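PDB 2Q0Q: aryl esterase from Mycobacterium smegmatis, which catalyses the hydrolysis of aryl esters and acyl transfer to alcohols in water, working as an oligomeric SGNH hydrolase. Local coordinates for residues G[40-45]-G[211-216]; G[56-61]-G[112-117]; G[76-81]-G[116-121]; G[120-125]-G[129-134]; G[167-172]-G[177-182]. One frame throughout, in Å; residues are numbered along the deposited sequence.

Contact 1: G[40-45]-G[211-216]; sequences QQLGAD and QVRSLL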
# COMPACT_ATOMS: atom_id res chain seq x y z
N GLN G 40 -26.19 8.63 36.23
CA GLN G 40 -27.11 9.06 37.31
C GLN G 40 -28.01 7.92 37.73
O GLN G 40 -28.16 7.61 38.92
CB GLN G 40 -28.07 10.17 36.84
CG GLN G 40 -27.51 11.56 36.63
CD GLN G 40 -28.53 12.47 35.91
OE1 GLN G 40 -29.73 12.44 36.21
NE2 GLN G 40 -28.05 13.27 34.96
N GLN G 41 -28.64 7.32 36.74
CA GLN G 41 -29.65 6.30 36.97
C GLN G 41 -29.03 5.05 37.57
O GLN G 41 -29.64 4.41 38.42
CB GLN G 41 -30.38 5.97 35.66
CG GLN G 41 -31.28 7.09 35.17
CD GLN G 41 -32.51 7.29 36.02
OE1 GLN G 41 -33.30 6.37 36.21
NE2 GLN G 41 -32.69 8.50 36.52
N LEU G 42 -27.82 4.70 37.15
CA LEU G 42 -27.16 3.50 37.63
C LEU G 42 -26.59 3.69 39.04
O LEU G 42 -26.65 2.79 39.87
CB LEU G 42 -26.05 3.10 36.67
CG LEU G 42 -26.49 2.44 35.37
CD1 LEU G 42 -25.30 2.30 34.41
CD2 LEU G 42 -27.18 1.10 35.66
N GLY G 43 -26.02 4.87 39.29
CA GLY G 43 -25.49 5.20 40.61
C GLY G 43 -24.09 4.69 40.82
O GLY G 43 -23.43 4.22 39.90
N ALA G 44 -23.64 4.80 42.07
CA ALA G 44 -22.24 4.63 42.41
C ALA G 44 -21.71 3.18 42.35
O ALA G 44 -20.49 2.98 42.42
CB ALA G 44 -21.98 5.24 43.80
N ASP G 45 -22.60 2.19 42.21
CA ASP G 45 -22.15 0.82 41.95
C ASP G 45 -21.65 0.65 40.50
O ASP G 45 -21.09 -0.39 40.16
CB ASP G 45 -23.24 -0.21 42.24
CG ASP G 45 -23.42 -0.49 43.74
OD1 ASP G 45 -22.52 -0.17 44.53
OD2 ASP G 45 -24.49 -1.04 44.10
N GLN G 211 -31.31 -1.79 30.97
CA GLN G 211 -30.62 -2.80 30.19
C GLN G 211 -29.31 -3.20 30.87
O GLN G 211 -29.03 -4.38 30.99
CB GLN G 211 -30.34 -2.27 28.78
CG GLN G 211 -31.58 -2.13 27.94
CD GLN G 211 -32.02 -3.47 27.43
OE1 GLN G 211 -31.33 -4.06 26.58
NE2 GLN G 211 -33.13 -3.99 27.97
N VAL G 212 -28.53 -2.20 31.31
CA VAL G 212 -27.26 -2.46 32.00
C VAL G 212 -27.45 -3.29 33.26
O VAL G 212 -26.75 -4.28 33.47
CB VAL G 212 -26.56 -1.14 32.36
CG1 VAL G 212 -25.38 -1.39 33.33
CG2 VAL G 212 -26.05 -0.47 31.10
N ARG G 213 -28.39 -2.90 34.11
CA ARG G 213 -28.61 -3.67 35.32
C ARG G 213 -29.05 -5.09 34.99
O ARG G 213 -28.76 -6.02 35.73
CB ARG G 213 -29.67 -3.03 36.20
CG ARG G 213 -29.29 -1.69 36.80
CD ARG G 213 -30.47 -1.18 37.61
NE ARG G 213 -30.40 0.27 37.81
CZ ARG G 213 -31.16 1.18 37.19
NH1 ARG G 213 -32.12 0.85 36.30
NH2 ARG G 213 -30.97 2.44 37.47
N SER G 214 -29.78 -5.25 33.89
CA SER G 214 -30.30 -6.55 33.51
C SER G 214 -29.20 -7.53 33.07
O SER G 214 -29.32 -8.74 33.28
CB SER G 214 -31.33 -6.38 32.39
OG SER G 214 -31.42 -7.58 31.66
N LEU G 215 -28.15 -6.98 32.46
CA LEU G 215 -27.06 -7.78 31.90
C LEU G 215 -25.94 -8.09 32.89
O LEU G 215 -25.16 -9.03 32.67
CB LEU G 215 -26.45 -7.05 30.70
CG LEU G 215 -27.35 -7.02 29.48
CD1 LEU G 215 -26.73 -6.18 28.38
CD2 LEU G 215 -27.69 -8.44 29.00
N LEU G 216 -25.82 -7.30 33.94
CA LEU G 216 -24.72 -7.47 34.90
C LEU G 216 -25.20 -7.95 36.29
O LEU G 216 -24.40 -8.02 37.26
CB LEU G 216 -23.97 -6.17 35.03
CG LEU G 216 -23.45 -5.60 33.70
CD1 LEU G 216 -22.74 -4.28 33.94
CD2 LEU G 216 -22.54 -6.62 32.98
OXT LEU G 216 -26.38 -8.26 36.46
O HOH W 1 -33.29 3.95 36.79

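Contact 2: G[56-61]-G[112-117]; sequences RTTNID and SVLVTQ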
# COMPACT_ATOMS: atom_id res chain seq x y z
N ARG G 56 -18.41 9.37 13.55
CA ARG G 56 -17.83 8.03 13.54
C ARG G 56 -18.73 7.03 12.81
O ARG G 56 -19.97 7.03 12.97
CB ARG G 56 -17.63 7.53 14.98
CG ARG G 56 -17.09 6.11 15.07
CD ARG G 56 -16.73 5.78 16.48
NE ARG G 56 -15.41 6.27 16.84
CZ ARG G 56 -15.01 6.48 18.09
NH1 ARG G 56 -15.85 6.35 19.11
NH2 ARG G 56 -13.77 6.88 18.30
N THR G 57 -18.09 6.19 12.02
CA THR G 57 -18.75 5.06 11.37
C THR G 57 -18.37 3.75 12.07
O THR G 57 -17.48 3.71 12.93
CB THR G 57 -18.29 4.92 9.92
OG1 THR G 57 -16.94 4.47 9.93
CG2 THR G 57 -18.37 6.25 9.18
N THR G 58 -19.02 2.66 11.65
CA THR G 58 -18.72 1.34 12.23
C THR G 58 -17.27 0.98 11.92
O THR G 58 -16.46 0.82 12.85
CB THR G 58 -19.66 0.22 11.71
OG1 THR G 58 -19.62 0.17 10.28
CG2 THR G 58 -21.08 0.43 12.23
N ASN G 59 -16.94 0.89 10.64
CA ASN G 59 -15.63 0.42 10.20
C ASN G 59 -15.23 0.90 8.80
O ASN G 59 -14.49 0.19 8.08
CB ASN G 59 -15.58 -1.11 10.25
CG ASN G 59 -16.26 -1.77 9.05
OD1 ASN G 59 -17.24 -1.25 8.51
ND2 ASN G 59 -15.74 -2.95 8.66
N ILE G 60 -15.68 2.09 8.42
CA ILE G 60 -15.34 2.59 7.11
C ILE G 60 -14.68 3.96 7.24
O ILE G 60 -15.17 4.84 7.95
CB ILE G 60 -16.58 2.58 6.14
CG1 ILE G 60 -16.22 3.16 4.77
CG2 ILE G 60 -17.77 3.31 6.73
CD1 ILE G 60 -17.14 2.72 3.67
N ASP G 61 -13.55 4.12 6.57
CA ASP G 61 -12.85 5.39 6.51
C ASP G 61 -13.72 6.47 5.87
O ASP G 61 -14.28 6.27 4.79
CB ASP G 61 -11.57 5.25 5.69
CG ASP G 61 -10.52 4.36 6.38
OD1 ASP G 61 -10.61 4.15 7.62
OD2 ASP G 61 -9.62 3.87 5.69
N SER G 112 -20.63 -6.06 13.16
CA SER G 112 -20.12 -7.40 13.53
C SER G 112 -18.61 -7.41 13.83
O SER G 112 -18.16 -8.11 14.73
CB SER G 112 -20.43 -8.45 12.45
OG SER G 112 -19.49 -8.46 11.36
N VAL G 113 -17.85 -6.61 13.08
CA VAL G 113 -16.44 -6.39 13.37
C VAL G 113 -16.24 -5.81 14.79
O VAL G 113 -15.40 -6.28 15.54
CB VAL G 113 -15.80 -5.47 12.30
CG1 VAL G 113 -14.39 -5.04 12.71
CG2 VAL G 113 -15.76 -6.16 10.94
N LEU G 114 -17.01 -4.78 15.14
CA LEU G 114 -16.91 -4.17 16.47
C LEU G 114 -17.28 -5.16 17.60
O LEU G 114 -16.58 -5.27 18.62
CB LEU G 114 -17.80 -2.91 16.52
CG LEU G 114 -17.44 -1.78 15.54
CD1 LEU G 114 -18.40 -0.62 15.65
CD2 LEU G 114 -16.05 -1.27 15.75
N VAL G 115 -18.36 -5.92 17.41
CA VAL G 115 -18.73 -6.95 18.37
C VAL G 115 -17.62 -7.96 18.54
O VAL G 115 -17.24 -8.27 19.66
CB VAL G 115 -20.03 -7.69 17.97
CG1 VAL G 115 -20.36 -8.83 18.96
CG2 VAL G 115 -21.19 -6.71 17.90
N THR G 116 -17.08 -8.41 17.43
CA THR G 116 -15.98 -9.38 17.48
C THR G 116 -14.76 -8.84 18.23
O THR G 116 -14.15 -9.57 19.04
CB THR G 116 -15.60 -9.84 16.05
OG1 THR G 116 -16.73 -10.48 15.44
CG2 THR G 116 -14.46 -10.83 16.07
N GLN G 117 -14.45 -7.57 17.99
CA GLN G 117 -13.38 -6.87 18.77
C GLN G 117 -13.66 -6.86 20.29
O GLN G 117 -12.74 -7.03 21.11
CB GLN G 117 -13.18 -5.45 18.25
CG GLN G 117 -12.60 -5.33 16.85
CD GLN G 117 -12.52 -3.90 16.34
OE1 GLN G 117 -13.19 -3.00 16.85
NE2 GLN G 117 -11.67 -3.68 15.31

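Contact 3: G[76-81]-G[116-121]; sequences SCLATH and TQVLTS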
# COMPACT_ATOMS: atom_id res chain seq x y z
N SER G 76 -7.90 -0.55 20.62
CA SER G 76 -7.05 0.28 21.47
C SER G 76 -7.81 0.84 22.67
O SER G 76 -7.32 0.88 23.80
CB SER G 76 -6.45 1.43 20.68
OG SER G 76 -5.54 0.96 19.71
N CYS G 77 -9.04 1.25 22.41
CA CYS G 77 -9.91 1.82 23.44
C CYS G 77 -10.24 0.75 24.52
O CYS G 77 -10.14 1.02 25.71
CB CYS G 77 -11.17 2.38 22.78
SG CYS G 77 -12.33 3.27 23.81
N LEU G 78 -10.58 -0.46 24.09
CA LEU G 78 -10.89 -1.55 25.01
C LEU G 78 -9.72 -1.85 25.94
O LEU G 78 -9.89 -2.03 27.14
CB LEU G 78 -11.28 -2.83 24.23
CG LEU G 78 -12.65 -2.84 23.53
CD1 LEU G 78 -12.74 -4.02 22.55
CD2 LEU G 78 -13.80 -2.88 24.54
N ALA G 79 -8.52 -1.86 25.37
CA ALA G 79 -7.33 -2.22 26.16
C ALA G 79 -6.93 -1.10 27.14
O ALA G 79 -6.31 -1.36 28.16
CB ALA G 79 -6.18 -2.57 25.23
N THR G 80 -7.23 0.13 26.75
CA THR G 80 -7.05 1.34 27.56
C THR G 80 -7.91 1.29 28.85
O THR G 80 -7.48 1.70 29.92
CB THR G 80 -7.43 2.59 26.72
OG1 THR G 80 -6.49 2.79 25.67
CG2 THR G 80 -7.56 3.85 27.57
N HIS G 81 -9.15 0.82 28.71
CA HIS G 81 -10.14 0.96 29.78
C HIS G 81 -10.41 -0.31 30.59
O HIS G 81 -11.22 -0.26 31.54
CB HIS G 81 -11.46 1.52 29.22
CG HIS G 81 -11.33 2.92 28.69
ND1 HIS G 81 -10.94 3.98 29.48
CD2 HIS G 81 -11.55 3.42 27.45
CE1 HIS G 81 -10.91 5.08 28.75
NE2 HIS G 81 -11.27 4.77 27.51
N THR G 116 -17.08 -8.41 17.43
CA THR G 116 -15.98 -9.38 17.48
C THR G 116 -14.76 -8.84 18.23
O THR G 116 -14.15 -9.57 19.04
CB THR G 116 -15.60 -9.84 16.05
OG1 THR G 116 -16.73 -10.48 15.44
CG2 THR G 116 -14.46 -10.83 16.07
N GLN G 117 -14.45 -7.57 17.99
CA GLN G 117 -13.38 -6.87 18.77
C GLN G 117 -13.66 -6.86 20.29
O GLN G 117 -12.74 -7.03 21.11
CB GLN G 117 -13.18 -5.45 18.25
CG GLN G 117 -12.60 -5.33 16.85
CD GLN G 117 -12.52 -3.90 16.34
OE1 GLN G 117 -13.19 -3.00 16.85
NE2 GLN G 117 -11.67 -3.68 15.31
N VAL G 118 -14.92 -6.70 20.70
CA VAL G 118 -15.22 -6.81 22.14
C VAL G 118 -15.07 -8.26 22.65
O VAL G 118 -14.48 -8.51 23.71
CB VAL G 118 -16.61 -6.27 22.51
CG1 VAL G 118 -16.85 -6.49 23.98
CG2 VAL G 118 -16.70 -4.77 22.13
N LEU G 119 -15.64 -9.22 21.92
CA LEU G 119 -15.65 -10.62 22.36
C LEU G 119 -14.25 -11.22 22.47
O LEU G 119 -14.02 -12.12 23.28
CB LEU G 119 -16.49 -11.46 21.41
CG LEU G 119 -17.97 -11.08 21.39
CD1 LEU G 119 -18.68 -11.91 20.31
CD2 LEU G 119 -18.67 -11.25 22.77
N THR G 120 -13.31 -10.69 21.68
CA THR G 120 -11.94 -11.21 21.62
C THR G 120 -10.95 -10.36 22.42
O THR G 120 -9.74 -10.54 22.26
CB THR G 120 -11.42 -11.29 20.16
OG1 THR G 120 -11.38 -9.98 19.57
CG2 THR G 120 -12.30 -12.22 19.33
N SER G 121 -11.45 -9.48 23.29
CA SER G 121 -10.61 -8.46 23.92
C SER G 121 -10.00 -8.88 25.27
O SER G 121 -9.32 -8.06 25.93
CB SER G 121 -11.44 -7.18 24.13
OG SER G 121 -12.45 -7.37 25.10

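Contact 4: G[120-125]-G[129-134]; sequences TSAGGV and YPAPKV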
# COMPACT_ATOMS: atom_id res chain seq x y z
N THR G 120 -13.31 -10.69 21.68
CA THR G 120 -11.94 -11.21 21.62
C THR G 120 -10.95 -10.36 22.42
O THR G 120 -9.74 -10.54 22.26
CB THR G 120 -11.42 -11.29 20.16
OG1 THR G 120 -11.38 -9.98 19.57
CG2 THR G 120 -12.30 -12.22 19.33
N SER G 121 -11.45 -9.48 23.29
CA SER G 121 -10.61 -8.46 23.92
C SER G 121 -10.00 -8.88 25.27
O SER G 121 -9.32 -8.06 25.93
CB SER G 121 -11.44 -7.18 24.13
OG SER G 121 -12.45 -7.37 25.10
N ALA G 122 -10.25 -10.13 25.69
CA ALA G 122 -9.79 -10.59 27.00
C ALA G 122 -8.29 -10.36 27.16
O ALA G 122 -7.52 -10.63 26.24
CB ALA G 122 -10.10 -12.04 27.20
N GLY G 123 -7.91 -9.89 28.35
CA GLY G 123 -6.52 -9.69 28.73
C GLY G 123 -5.90 -8.39 28.28
O GLY G 123 -4.87 -8.02 28.79
N GLY G 124 -6.49 -7.70 27.30
CA GLY G 124 -5.92 -6.47 26.75
C GLY G 124 -4.44 -6.64 26.52
O GLY G 124 -3.99 -7.62 25.94
N VAL G 125 -3.66 -5.70 27.05
CA VAL G 125 -2.20 -5.78 26.99
C VAL G 125 -1.68 -6.31 28.33
O VAL G 125 -1.62 -5.57 29.30
CB VAL G 125 -1.56 -4.43 26.65
CG1 VAL G 125 -0.03 -4.54 26.62
CG2 VAL G 125 -2.08 -3.92 25.31
N TYR G 129 -7.49 -9.70 32.97
CA TYR G 129 -8.89 -9.31 32.94
C TYR G 129 -9.70 -10.02 31.85
O TYR G 129 -9.19 -10.23 30.73
CB TYR G 129 -9.01 -7.78 32.76
CG TYR G 129 -8.52 -6.97 33.95
CD1 TYR G 129 -7.67 -5.89 33.78
CD2 TYR G 129 -8.93 -7.27 35.24
CE1 TYR G 129 -7.25 -5.13 34.85
CE2 TYR G 129 -8.51 -6.52 36.32
CZ TYR G 129 -7.65 -5.46 36.11
OH TYR G 129 -7.26 -4.71 37.19
N PRO G 130 -10.96 -10.38 32.15
CA PRO G 130 -11.82 -11.04 31.17
C PRO G 130 -12.36 -10.05 30.14
O PRO G 130 -12.29 -8.84 30.34
CB PRO G 130 -12.98 -11.58 32.03
CG PRO G 130 -13.05 -10.64 33.17
CD PRO G 130 -11.64 -10.21 33.45
N ALA G 131 -12.88 -10.55 29.03
CA ALA G 131 -13.58 -9.67 28.09
C ALA G 131 -14.87 -9.15 28.74
O ALA G 131 -15.53 -9.88 29.49
CB ALA G 131 -13.90 -10.40 26.82
N PRO G 132 -15.23 -7.88 28.46
CA PRO G 132 -16.55 -7.41 28.83
C PRO G 132 -17.65 -8.07 28.03
O PRO G 132 -17.37 -8.67 27.00
CB PRO G 132 -16.51 -5.92 28.49
CG PRO G 132 -15.45 -5.77 27.49
CD PRO G 132 -14.45 -6.82 27.81
N LYS G 133 -18.89 -7.94 28.50
CA LYS G 133 -20.06 -8.23 27.67
C LYS G 133 -20.25 -7.09 26.66
O LYS G 133 -19.65 -6.03 26.77
CB LYS G 133 -21.29 -8.39 28.55
CG LYS G 133 -21.30 -9.66 29.39
CD LYS G 133 -22.62 -9.82 30.15
CE LYS G 133 -22.50 -10.86 31.28
NZ LYS G 133 -23.82 -11.48 31.57
N VAL G 134 -21.09 -7.32 25.65
CA VAL G 134 -21.41 -6.32 24.64
C VAL G 134 -22.92 -6.15 24.56
O VAL G 134 -23.68 -7.09 24.79
CB VAL G 134 -20.82 -6.68 23.25
CG1 VAL G 134 -21.55 -7.91 22.65
CG2 VAL G 134 -20.91 -5.47 22.28

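Contact 5: G[167-172]-G[177-182]; sequences VYSALA and VPFFDA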
# COMPACT_ATOMS: atom_id res chain seq x y z
N VAL G 167 -31.63 -5.64 10.98
CA VAL G 167 -30.38 -6.29 10.64
C VAL G 167 -29.48 -6.47 11.88
O VAL G 167 -28.81 -7.49 11.98
CB VAL G 167 -29.59 -5.61 9.44
CG1 VAL G 167 -30.45 -5.58 8.19
CG2 VAL G 167 -29.10 -4.22 9.80
N TYR G 168 -29.47 -5.50 12.80
CA TYR G 168 -28.68 -5.64 14.03
C TYR G 168 -29.28 -6.69 14.96
O TYR G 168 -28.53 -7.41 15.64
CB TYR G 168 -28.55 -4.32 14.82
CG TYR G 168 -27.58 -3.26 14.28
CD1 TYR G 168 -27.00 -3.36 13.01
CD2 TYR G 168 -27.30 -2.13 15.04
CE1 TYR G 168 -26.13 -2.36 12.54
CE2 TYR G 168 -26.44 -1.14 14.57
CZ TYR G 168 -25.87 -1.26 13.33
OH TYR G 168 -25.02 -0.28 12.88
N SER G 169 -30.62 -6.78 15.01
CA SER G 169 -31.25 -7.85 15.78
C SER G 169 -30.87 -9.25 15.26
O SER G 169 -30.58 -10.17 16.04
CB SER G 169 -32.76 -7.71 15.80
OG SER G 169 -33.34 -8.67 16.66
N ALA G 170 -30.90 -9.38 13.94
CA ALA G 170 -30.48 -10.61 13.25
C ALA G 170 -29.05 -10.94 13.58
O ALA G 170 -28.74 -12.08 13.95
CB ALA G 170 -30.62 -10.46 11.74
N LEU G 171 -28.18 -9.95 13.42
CA LEU G 171 -26.75 -10.11 13.69
C LEU G 171 -26.55 -10.59 15.12
O LEU G 171 -25.85 -11.60 15.38
CB LEU G 171 -26.04 -8.78 13.48
CG LEU G 171 -24.58 -8.79 13.93
CD1 LEU G 171 -23.75 -9.79 13.11
CD2 LEU G 171 -23.99 -7.39 13.86
N ALA G 172 -27.13 -9.86 16.06
CA ALA G 172 -26.92 -10.14 17.50
C ALA G 172 -27.46 -11.52 17.88
O ALA G 172 -26.86 -12.27 18.67
CB ALA G 172 -27.60 -9.08 18.35
N VAL G 177 -25.35 -12.44 21.25
CA VAL G 177 -25.02 -11.29 22.09
C VAL G 177 -26.28 -10.42 22.30
O VAL G 177 -27.17 -10.42 21.45
CB VAL G 177 -23.88 -10.45 21.48
CG1 VAL G 177 -22.58 -11.26 21.47
CG2 VAL G 177 -24.24 -9.97 20.09
N PRO G 178 -26.35 -9.71 23.42
CA PRO G 178 -27.50 -8.84 23.70
C PRO G 178 -27.70 -7.71 22.68
O PRO G 178 -26.73 -7.09 22.25
CB PRO G 178 -27.16 -8.23 25.08
CG PRO G 178 -26.10 -9.04 25.63
CD PRO G 178 -25.35 -9.66 24.50
N PHE G 179 -28.97 -7.46 22.35
CA PHE G 179 -29.37 -6.38 21.45
C PHE G 179 -30.39 -5.46 22.13
O PHE G 179 -31.24 -5.93 22.91
CB PHE G 179 -29.98 -6.96 20.17
CG PHE G 179 -30.71 -5.95 19.34
CD1 PHE G 179 -29.99 -5.06 18.52
CD2 PHE G 179 -32.09 -5.87 19.38
CE1 PHE G 179 -30.66 -4.12 17.76
CE2 PHE G 179 -32.77 -4.91 18.60
CZ PHE G 179 -32.04 -4.05 17.80
N PHE G 180 -30.33 -4.17 21.81
CA PHE G 180 -31.38 -3.21 22.20
C PHE G 180 -31.60 -2.19 21.09
O PHE G 180 -30.65 -1.65 20.54
CB PHE G 180 -31.00 -2.51 23.51
CG PHE G 180 -32.00 -1.46 23.95
CD1 PHE G 180 -33.20 -1.83 24.55
CD2 PHE G 180 -31.72 -0.10 23.79
CE1 PHE G 180 -34.13 -0.85 24.94
CE2 PHE G 180 -32.63 0.87 24.19
CZ PHE G 180 -33.83 0.50 24.77
N ASP G 181 -32.86 -1.89 20.79
CA ASP G 181 -33.19 -0.91 19.78
C ASP G 181 -33.54 0.40 20.45
O ASP G 181 -34.61 0.55 21.06
CB ASP G 181 -34.38 -1.40 18.94
CG ASP G 181 -34.82 -0.40 17.85
OD1 ASP G 181 -34.04 0.51 17.51
OD2 ASP G 181 -35.97 -0.55 17.36
N ALA G 182 -32.68 1.39 20.25
CA ALA G 182 -32.93 2.73 20.77
C ALA G 182 -34.22 3.29 20.19
O ALA G 182 -34.92 4.06 20.85
CB ALA G 182 -31.77 3.63 20.47

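Contact 1: G[40-45]-G[211-216]
Q41 meets R213 twice, once through its backbone and once through water. Its carbonyl O takes a hydrogen bond from R213 NH2 at 2.6 Å, weak because the N-H...O angle is only 125°, although the oxygen lies at the edge of the guanidinium, in its plane. The Q41 side chain bends at chi2 (-71°), which brings OE1 within 2.5 Å of a water that donates to it; the same water accepts from R213 NH2 at 2.9 Å, so this one nitrogen serves both links. L42 follows, its CD2 touching both R213 and V212 and its CD1 V212 alone. CD2 runs alongside the arginine stem, 3.7 Å from R213 CG, and also lies over one face of the guanidinium, while CD1 meets V212 CG1 at 3.8 Å, the leucine and valine crossing at about a right angle. With G43, at positive phi, the chain leaves helix 34-42 and turns away toward strand 46-52. The contact thus has a polar outer side and an apolar inner one. It joins the C-terminal ends of helices 34-42 and 198-215 on one face of the parallel sheet, where V212 also packs on F46, I5, L86 and I88 of strands 46-52, 3-9 and 86-90.

Contact 2: G[56-61]-G[112-117]
L114 carries its CG beside the backbone N and anti to the carbonyl carbon (chi1 -61°), and with chi2 extended its forked end reaches out from helix 104-119 to the backbone of T58. N59 adopts a less usual torsion, chi1 80°, in which CG sits between the backbone N and the carbonyl carbon; this turns its amide toward V113. Both meetings are van der Waals contacts of methyl groups with polar atoms. The T58 carbonyl oxygen rests against the forked end of L114, CD2 at 3.6 Å and CD1 at 3.7 Å from T58 O, and CD1 also approaches T58 CA. One residue earlier on the helix, V113 CG2 touches N59 ND2 at 3.9 Å, the two side chains crossing at about a right angle. No hydrogen bond joins the segments. The polar ends of the loop residues are held elsewhere: T58 OG1 bonds to D95, and N59 OD1 accepts from R102, which fixes the rotation of the amide. Within the loop, T57 OG1 donates to I60 O at 2.7 Å, closing a tight turn around T58 and N59. On the helix, T116 N and T116 OG1 reach S112 O from opposite faces of its plane. V113 also packs on P63 of a second subunit, so the contact lies close to a subunit interface. The loop 56-61 follows strand 46-52 and leads to helix 70-81, whose A71 touches both N59 and L114; T58 also packs on Y168, so the loop touches helices 70-81 and 164-175 as well as helix 104-119.

Contact 3: G[76-81]-G[116-121]
L78 supplies nearly all of the tight packing, and it does so with a single methyl. Its CD1 comes within 3.3 Å of Q117 O, 3.8 Å of V118 CA and 3.8 Å of S121 CB, and it also meets V118 CG2 at 4.1 Å. The methyl therefore rests against the last turn of helix 104-119 and S121 just beyond it, touching backbone as much as side chain. A chi1 of -72° sets CG anti to the carbonyl carbon, and the extended chi2 then carries CD1 straight out from helix 70-81 toward its neighbour. L84 packs on the same leucine from a nearby loop. Both helices belong to the three-layered alpha/beta/alpha fold of the SGNH hydrolases, and here they lie together on one side of the parallel sheet, with V118 reaching on to P132 just before strand 133-138. S121 is shaped by its own turn: its OG, at chi1 68°, folds back to donate to V118 O at 2.7 Å, and S121 N binds the same oxygen, so two donors hold the helix end while CB is left to meet L78. Looser is the side where the Q117 side chain extends past L78; its amide NE2 bonds instead to A71 O on helix 70-81. Toward solvent, L119 points away from helix 70-81, and T120, also exposed, turns OG1 back to T116 O at 2.8 Å. A third subunit also covers helix 70-81: S76 OG bonds to R67 O of that chain, and A79 and T80 pack on its L53.

Contact 4: G[120-125]-G[129-134]
G123 N donates to Y129 O at 2.7 Å, the one hydrogen bond between the two segments. The donor lies nearly along the C=O axis, with a C=O...N angle of 163°, but the N-H itself is less straight, at 138°. Next to this bond A122 sets its methyl against the opposing backbone, CB lying 3.6 Å from A131 N, and A122 CB and A131 CB come within 4.2 Å. One step further back, S121 OG sits 3.4 Å from P132 CD and 3.8 Å from A131 CB, so the hydroxyl oxygen lies against carbon on both residues.

Around this first shell, a type II beta turn from S121 to G124 fixes the path of the chain, closed by G124 N to S121 O at 3.2 Å. G123 occupies its third position with positive phi (84°), and the turn presents its N-H to Y129. P130 and P132, on either side of A131, are consistent with the extended path of the returning chain. Y129 directs its ring away from the turn, and its OH bonds to R27 N of a third subunit; G124 O has a weak bond to R67 of the same subunit. T127 joins the tip of the loop to both arms, by a hydrogen bond from Y129 N to its OG1 and a weak one to G123 O. The contact closes the connection from helix 104-119 to strand 133-138: P132 packs back on V118 of the helix and on V87 of strand 86-90, and K133 enters the parallel sheet beside that strand.

Contact 5: G[167-172]-G[177-182]
F179 presents one ring face to the backbone of S169, whose CA stands 4.0 Å above the ring plane, over its centre. S169 CB adds a CH-pi contact to the same face, 4.1 Å from the F179 ring centroid and 17° off the ring normal. This is the second half of a beta-alpha-beta crossover in the flavodoxin-like alpha/beta/alpha fold of SGNH hydrolases: helix 164-175 lies on one side of the parallel sheet, and after a short connection the chain comes back as strand 179-181. The axis of helical segment 167-172 passes 8.6 Å from that of the strand and runs nearly antiparallel to it. F179 has CG anti to the backbone N (chi1 167°), which swings the ring along the helix toward its earlier turns. There CE1 touches Y168 CB at 3.6 Å. The rest of Y168 leads elsewhere, its OH bonding to L91 O and its ring packing on V136 and S138 of strand 133-138.

A172, a turn later, fits its methyl against F179 CB at 3.7 Å and V177 CG2 at 3.9 Å. Strand 179-181 is outermost in the sheet within this chain; P178, F180 and A182 form backbone bonds with V136 and S138 of strand 133-138, while P178 and F180 pack on helix 198-215. L171 meets W149 of a second subunit. At the reversal itself, V177 N donates to A172 O at 3.0 Å in a nearly straight bond, 169° at the hydrogen.

In the fold
Contact 3 is the most buried, a meeting of leucine methyl and backbone, whereas contacts 1, 2, 4 and 5 are only partly buried. Contacts 2 and 3 use overlapping parts of helix 104-119, and neither has a hydrogen bond across it; contact 4 takes over where that helix ends and shares T120 and S121 with contact 3. Contacts 4 and 5 both bring the chain into the sheet, on neighbouring strands, each with one backbone bond at its reversal. Contact 1 relies on arginine and water at its edge, and L215 O joins it to K133 of contact 4. Contacts 2 and 5 touch the second subunit; contacts 3 and 4, and R56 of contact 2, touch the third.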